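Local coordinates for protein IAA acetyltransferase (Bacillus cereus ATCC 14579, PDB 1Y9K) that probably transfers an acetyl group from acetyl-coenzyme A to an amine of its substrate, as a GNAT-family N-acetyltransferase, at residues Leu22-Pro25 with Gln29-Thr32; Arg36-Val41 with Lys91-Ser96. All coordinates share one frame; numbering follows the deposited sequence.

Contact 1 (Leu22-Pro25 with Gln29-Thr32)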
ATOM      1  N   LEU A  22       7.460   4.159  -6.390  1.00 39.42           N
ATOM      2  CA  LEU A  22       7.738   2.769  -6.687  1.00 40.27           C
ATOM      3  C   LEU A  22       6.433   1.982  -6.806  1.00 40.77           C
ATOM      4  O   LEU A  22       6.290   1.127  -7.687  1.00 41.40           O
ATOM      5  CB  LEU A  22       8.639   2.194  -5.598  1.00 39.99           C
ATOM      6  CG  LEU A  22       9.364   0.865  -5.776  1.00 40.72           C
ATOM      7  CD1 LEU A  22      10.094   0.767  -7.113  1.00 40.36           C
ATOM      8  CD2 LEU A  22      10.331   0.708  -4.615  1.00 40.45           C
ATOM      9  N   ALA A  23       5.474   2.302  -5.937  1.00 41.05           N
ATOM     10  CA  ALA A  23       4.181   1.626  -5.925  1.00 41.03           C
ATOM     11  C   ALA A  23       3.151   2.351  -6.787  1.00 40.86           C
ATOM     12  O   ALA A  23       2.220   1.726  -7.296  1.00 40.64           O
ATOM     13  CB  ALA A  23       3.674   1.480  -4.498  1.00 40.95           C
ATOM     14  N   ASP A  24       3.324   3.665  -6.947  1.00 40.67           N
ATOM     15  CA  ASP A  24       2.362   4.495  -7.675  1.00 40.74           C
ATOM     16  C   ASP A  24       3.081   5.503  -8.575  1.00 41.27           C
ATOM     17  O   ASP A  24       3.552   6.536  -8.097  1.00 41.16           O
ATOM     18  CB  ASP A  24       1.424   5.189  -6.686  1.00 40.49           C
ATOM     19  CG  ASP A  24       0.292   5.933  -7.354  1.00 39.47           C
ATOM     20  OD1 ASP A  24       0.293   6.107  -8.582  1.00 40.05           O
ATOM     21  OD2 ASP A  24      -0.617   6.363  -6.632  1.00 39.58           O
ATOM     22  N   PRO A  25       3.164   5.197  -9.886  1.00 42.00           N
ATOM     23  CA  PRO A  25       3.964   5.948 -10.871  1.00 42.66           C
ATOM     24  C   PRO A  25       3.616   7.424 -11.053  1.00 42.99           C
ATOM     25  O   PRO A  25       4.395   8.152 -11.648  1.00 43.67           O
ATOM     26  CB  PRO A  25       3.708   5.189 -12.186  1.00 42.64           C
ATOM     27  CG  PRO A  25       3.277   3.834 -11.763  1.00 42.17           C
ATOM     28  CD  PRO A  25       2.490   4.045 -10.514  1.00 41.89           C
ATOM     29  N   GLN A  29      -1.389  11.446  -8.475  1.00 47.16           N
ATOM     30  CA  GLN A  29      -2.148  10.423  -7.732  1.00 46.70           C
ATOM     31  C   GLN A  29      -1.754  10.455  -6.268  1.00 46.11           C
ATOM     32  O   GLN A  29      -2.598  10.612  -5.393  1.00 45.74           O
ATOM     33  CB  GLN A  29      -1.854   9.004  -8.238  1.00 46.90           C
ATOM     34  CG  GLN A  29      -2.088   8.736  -9.705  1.00 47.25           C
ATOM     35  CD  GLN A  29      -3.526   8.483 -10.043  1.00 46.05           C
ATOM     36  OE1 GLN A  29      -4.094   9.172 -10.881  1.00 44.94           O
ATOM     37  NE2 GLN A  29      -4.126   7.487  -9.396  1.00 46.07           N
ATOM     38  N   ILE A  30      -0.454  10.284  -6.022  1.00 45.77           N
ATOM     39  CA  ILE A  30       0.126  10.308  -4.678  1.00 45.16           C
ATOM     40  C   ILE A  30      -0.353  11.532  -3.889  1.00 45.29           C
ATOM     41  O   ILE A  30      -0.762  11.405  -2.729  1.00 45.46           O
ATOM     42  CB  ILE A  30       1.683  10.237  -4.739  1.00 45.04           C
ATOM     43  CG1 ILE A  30       2.130   8.882  -5.305  1.00 44.42           C
ATOM     44  CG2 ILE A  30       2.320  10.489  -3.362  1.00 44.08           C
ATOM     45  CD1 ILE A  30       3.573   8.865  -5.781  1.00 43.86           C
ATOM     46  N   ALA A  31      -0.328  12.701  -4.530  1.00 44.90           N
ATOM     47  CA  ALA A  31      -0.818  13.930  -3.919  1.00 45.27           C
ATOM     48  C   ALA A  31      -2.286  13.849  -3.473  1.00 45.45           C
ATOM     49  O   ALA A  31      -2.622  14.348  -2.400  1.00 45.59           O
ATOM     50  CB  ALA A  31      -0.603  15.119  -4.848  1.00 45.61           C
ATOM     51  N   THR A  32      -3.137  13.205  -4.279  1.00 45.40           N
ATOM     52  CA  THR A  32      -4.557  13.025  -3.945  1.00 45.41           C
ATOM     53  C   THR A  32      -4.774  12.392  -2.556  1.00 44.88           C
ATOM     54  O   THR A  32      -5.586  12.896  -1.768  1.00 45.63           O
ATOM     55  CB  THR A  32      -5.409  12.317  -5.085  1.00 45.85           C
ATOM     56  OG1 THR A  32      -5.034  10.931  -5.279  1.00 46.02           O
ATOM     57  CG2 THR A  32      -5.278  13.072  -6.409  1.00 46.52           C
TER
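Gln29, in the first turn of helix 27-36, and Ile30 just after it receive the side chain of Asp24 at the corner between helix 17-23 and helix 27-36, the helical pair that follows the first strand of this GNAT fold. Gln29 meets the carboxylate with its aliphatic base: CB lies 3.3 Å from Asp24 OD2, and CG lies 3.7 Å from Asp24 OD1. The aspartate chi1 of -173° swings CG away from the backbone N and carries the carboxylate to these methylenes. The two side chains cross at about a right angle. The glutamine bends at chi2 (-81°); its amide plane stands 60° from the carboxylate. A long residue suits this place because its methylenes can border an acid whose polar partners are other residues. OD1 bonds to the hydroxyl of Tyr132 and OD2 to that of Tyr33, so the buried carboxylate is held through both oxygens. Next comes Ile30, which runs alongside Asp24, the two side chains pointing contrary ways, while also packing on Leu20 and Leu21 of helix 17-23. Its CG1-CD1 branch does the touching, with CG1 4.0 Å from Asp24 CB, and its extended end brings CD1 to 3.3 Å from the carbonyl O of Asp24.

Contact 2 (Arg36-Val41 with Lys91-Ser96); sequences RGLTYV and KGYGMS
Tyr93 crosses to Leu38 and Tyr40 with the far end of its ring, while CB carries the ring toward the strand. The chi1 angle of -81° directs the ring at strand 38-43, and the strand's two side chains come to meet it from the opposite direction. Of the ring carbons, CE1 comes closest to both partners: Leu38 CD1 lies 3.7 Å from it and Tyr40 OH 3.6 Å. The phenolic oxygen of Tyr40 sits at the edge of the Tyr93 ring, near its plane, whereas the leucine methyl approaches obliquely. One atom further, CZ is 3.8 Å from Leu38 CD1. Tyr93 is placed here by the end of helix 78-92, the connection of a beta-alpha-beta crossover between the parallel strands 61-69 and 97-103. The helix closes in a Schellman motif: Gly94 takes a positive phi of 86°, where a side chain would press on the preceding carbonyl O, and its N bonds to Lys91 O. On the other side, Leu38 and Tyr40 are two apart in the strand and therefore share a sheet face. Both pack on Arg9 of strand 6-10, and the Tyr40 ring also meets that of Tyr52, with planes about 15° apart. A tyrosine suits the exposed helix end, since its ring supplies apolar surface for the leucine, while the phenol tolerates an exposed site. At its tip, Tyr93 OH ends 3.8 Å from Tyr40 OH, too far for a hydrogen bond.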
ATOM      1  N   ARG A  36      -4.892  13.883   2.375  1.00 41.21           N
ATOM      2  CA  ARG A  36      -6.049  13.448   3.163  1.00 40.53           C
ATOM      3  C   ARG A  36      -5.740  12.322   4.150  1.00 40.07           C
ATOM      4  O   ARG A  36      -6.500  12.096   5.088  1.00 40.21           O
ATOM      5  CB  ARG A  36      -7.199  13.034   2.236  1.00 40.08           C
ATOM      6  CG  ARG A  36      -7.939  14.187   1.562  1.00 40.07           C
ATOM      7  CD  ARG A  36      -9.098  13.658   0.702  1.00 40.84           C
ATOM      8  NE  ARG A  36      -9.955  12.738   1.461  1.00 41.70           N
ATOM      9  CZ  ARG A  36     -10.552  11.651   0.971  1.00 41.87           C
ATOM     10  NH1 ARG A  36     -10.416  11.306  -0.314  1.00 39.36           N
ATOM     11  NH2 ARG A  36     -11.295  10.904   1.784  1.00 41.86           N
ATOM     12  N   GLY A  37      -4.626  11.626   3.947  1.00 39.76           N
ATOM     13  CA  GLY A  37      -4.337  10.403   4.703  1.00 39.40           C
ATOM     14  C   GLY A  37      -3.161  10.441   5.661  1.00 39.12           C
ATOM     15  O   GLY A  37      -2.597  11.506   5.934  1.00 39.24           O
ATOM     16  N   LEU A  38      -2.791   9.266   6.163  1.00 38.48           N
ATOM     17  CA  LEU A  38      -1.775   9.136   7.199  1.00 38.11           C
ATOM     18  C   LEU A  38      -0.637   8.276   6.678  1.00 37.88           C
ATOM     19  O   LEU A  38      -0.853   7.130   6.278  1.00 37.94           O
ATOM     20  CB  LEU A  38      -2.364   8.504   8.472  1.00 38.21           C
ATOM     21  CG  LEU A  38      -3.687   9.020   9.051  1.00 38.55           C
ATOM     22  CD1 LEU A  38      -4.322   7.994   9.994  1.00 39.28           C
ATOM     23  CD2 LEU A  38      -3.501  10.351   9.763  1.00 39.09           C
ATOM     24  N   THR A  39       0.572   8.832   6.701  1.00 37.35           N
ATOM     25  CA  THR A  39       1.748   8.173   6.146  1.00 37.07           C
ATOM     26  C   THR A  39       2.692   7.687   7.243  1.00 37.18           C
ATOM     27  O   THR A  39       3.067   8.445   8.130  1.00 36.54           O
ATOM     28  CB  THR A  39       2.511   9.108   5.193  1.00 36.93           C
ATOM     29  OG1 THR A  39       1.596   9.702   4.264  1.00 36.67           O
ATOM     30  CG2 THR A  39       3.583   8.349   4.436  1.00 37.20           C
ATOM     31  N   TYR A  40       3.064   6.411   7.167  1.00 37.61           N
ATOM     32  CA  TYR A  40       4.029   5.820   8.086  1.00 38.28           C
ATOM     33  C   TYR A  40       5.232   5.311   7.300  1.00 38.16           C
ATOM     34  O   TYR A  40       5.070   4.758   6.215  1.00 38.42           O
ATOM     35  CB  TYR A  40       3.382   4.692   8.902  1.00 38.85           C
ATOM     36  CG  TYR A  40       2.172   5.145   9.692  1.00 39.70           C
ATOM     37  CD1 TYR A  40       0.975   5.472   9.043  1.00 40.01           C
ATOM     38  CD2 TYR A  40       2.217   5.245  11.083  1.00 40.35           C
ATOM     39  CE1 TYR A  40      -0.142   5.897   9.746  1.00 39.78           C
ATOM     40  CE2 TYR A  40       1.100   5.669  11.806  1.00 40.54           C
ATOM     41  CZ  TYR A  40      -0.077   5.999  11.122  1.00 40.81           C
ATOM     42  OH  TYR A  40      -1.195   6.431  11.813  1.00 41.84           O
ATOM     43  N   VAL A  41       6.435   5.515   7.828  1.00 37.99           N
ATOM     44  CA  VAL A  41       7.636   5.014   7.152  1.00 38.27           C
ATOM     45  C   VAL A  41       8.373   3.943   7.957  1.00 38.44           C
ATOM     46  O   VAL A  41       8.295   3.917   9.178  1.00 38.35           O
ATOM     47  CB  VAL A  41       8.609   6.148   6.708  1.00 38.12           C
ATOM     48  CG1 VAL A  41       7.919   7.101   5.745  1.00 37.23           C
ATOM     49  CG2 VAL A  41       9.196   6.903   7.921  1.00 38.80           C
ATOM     50  N   LYS A  91      -6.982  -0.566  13.655  1.00 43.54           N
ATOM     51  CA  LYS A  91      -7.729  -0.931  14.863  1.00 43.87           C
ATOM     52  C   LYS A  91      -7.702   0.237  15.838  1.00 43.68           C
ATOM     53  O   LYS A  91      -8.744   0.668  16.331  1.00 43.72           O
ATOM     54  CB  LYS A  91      -7.129  -2.167  15.537  1.00 44.15           C
ATOM     55  CG  LYS A  91      -7.330  -3.465  14.786  1.00 45.51           C
ATOM     56  CD  LYS A  91      -6.532  -4.588  15.432  1.00 48.56           C
ATOM     57  CE  LYS A  91      -6.804  -5.929  14.747  1.00 50.33           C
ATOM     58  NZ  LYS A  91      -5.689  -6.909  14.982  1.00 52.02           N
ATOM     59  N   GLY A  92      -6.496   0.746  16.088  1.00 43.72           N
ATOM     60  CA  GLY A  92      -6.267   1.900  16.957  1.00 43.49           C
ATOM     61  C   GLY A  92      -7.188   3.075  16.690  1.00 43.38           C
ATOM     62  O   GLY A  92      -7.645   3.728  17.630  1.00 43.71           O
ATOM     63  N   TYR A  93      -7.467   3.339  15.412  1.00 42.98           N
ATOM     64  CA  TYR A  93      -8.357   4.439  15.019  1.00 42.28           C
ATOM     65  C   TYR A  93      -9.852   4.113  15.124  1.00 41.52           C
ATOM     66  O   TYR A  93     -10.702   4.957  14.837  1.00 41.40           O
ATOM     67  CB  TYR A  93      -7.986   4.970  13.627  1.00 42.47           C
ATOM     68  CG  TYR A  93      -6.817   5.935  13.673  1.00 43.43           C
ATOM     69  CD1 TYR A  93      -5.543   5.537  13.273  1.00 43.77           C
ATOM     70  CD2 TYR A  93      -6.980   7.245  14.150  1.00 44.38           C
ATOM     71  CE1 TYR A  93      -4.459   6.415  13.330  1.00 43.48           C
ATOM     72  CE2 TYR A  93      -5.903   8.132  14.213  1.00 43.70           C
ATOM     73  CZ  TYR A  93      -4.645   7.707  13.800  1.00 43.83           C
ATOM     74  OH  TYR A  93      -3.574   8.573  13.847  1.00 43.57           O
ATOM     75  N   GLY A  94     -10.168   2.891  15.548  1.00 40.83           N
ATOM     76  CA  GLY A  94     -11.553   2.474  15.730  1.00 39.92           C
ATOM     77  C   GLY A  94     -12.223   1.939  14.475  1.00 39.67           C
ATOM     78  O   GLY A  94     -13.449   1.785  14.443  1.00 39.79           O
HETATM   79  N   MSE A  95     -11.431   1.652  13.441  1.00 38.86           N
HETATM   80  CA  MSE A  95     -11.956   1.066  12.202  1.00 38.19           C
HETATM   81  C   MSE A  95     -12.321  -0.413  12.370  1.00 38.41           C
HETATM   82  O   MSE A  95     -11.715  -1.138  13.179  1.00 37.99           O
HETATM   83  CB  MSE A  95     -10.968   1.238  11.028  1.00 37.44           C
HETATM   84  CG  MSE A  95     -10.440   2.665  10.823  1.00 35.27           C
HETATM   85 SE   MSE A  95     -11.630   3.848  10.184  1.00 27.14          SE
HETATM   86  CE  MSE A  95     -12.102   4.693  11.674  1.00 33.10           C
ATOM     87  N   SER A  96     -13.313  -0.848  11.596  1.00 38.67           N
ATOM     88  CA  SER A  96     -13.710  -2.250  11.563  1.00 39.49           C
ATOM     89  C   SER A  96     -13.349  -2.942  10.234  1.00 39.82           C
ATOM     90  O   SER A  96     -13.454  -4.165  10.123  1.00 40.17           O
ATOM     91  CB  SER A  96     -15.209  -2.386  11.845  1.00 39.63           C
ATOM     92  OG  SER A  96     -15.969  -1.839  10.780  1.00 40.51           O
TER

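Contact 1 is buried and joins the loop after helix 17-23 to the start of helix 27-36; contact 2 is only partly buried and brings strand 38-43 to the end of a helix some fifty residues further on. Their centres lie 18 Å apart. The chain runs from one to the other, because helix 27-36, which supplies half of contact 1, leads directly into strand 38-43. Chemistry follows place. In the interior, a carboxylate rests among aliphatic groups and relies on tyrosine hydroxyls outside the two segments. Toward the surface, an aromatic ring bridges a methyl and a second phenol, and neither partner is charged. Both rest on packing, in contact 1 partly against a backbone carbonyl, and not on hydrogen bonds between their segments.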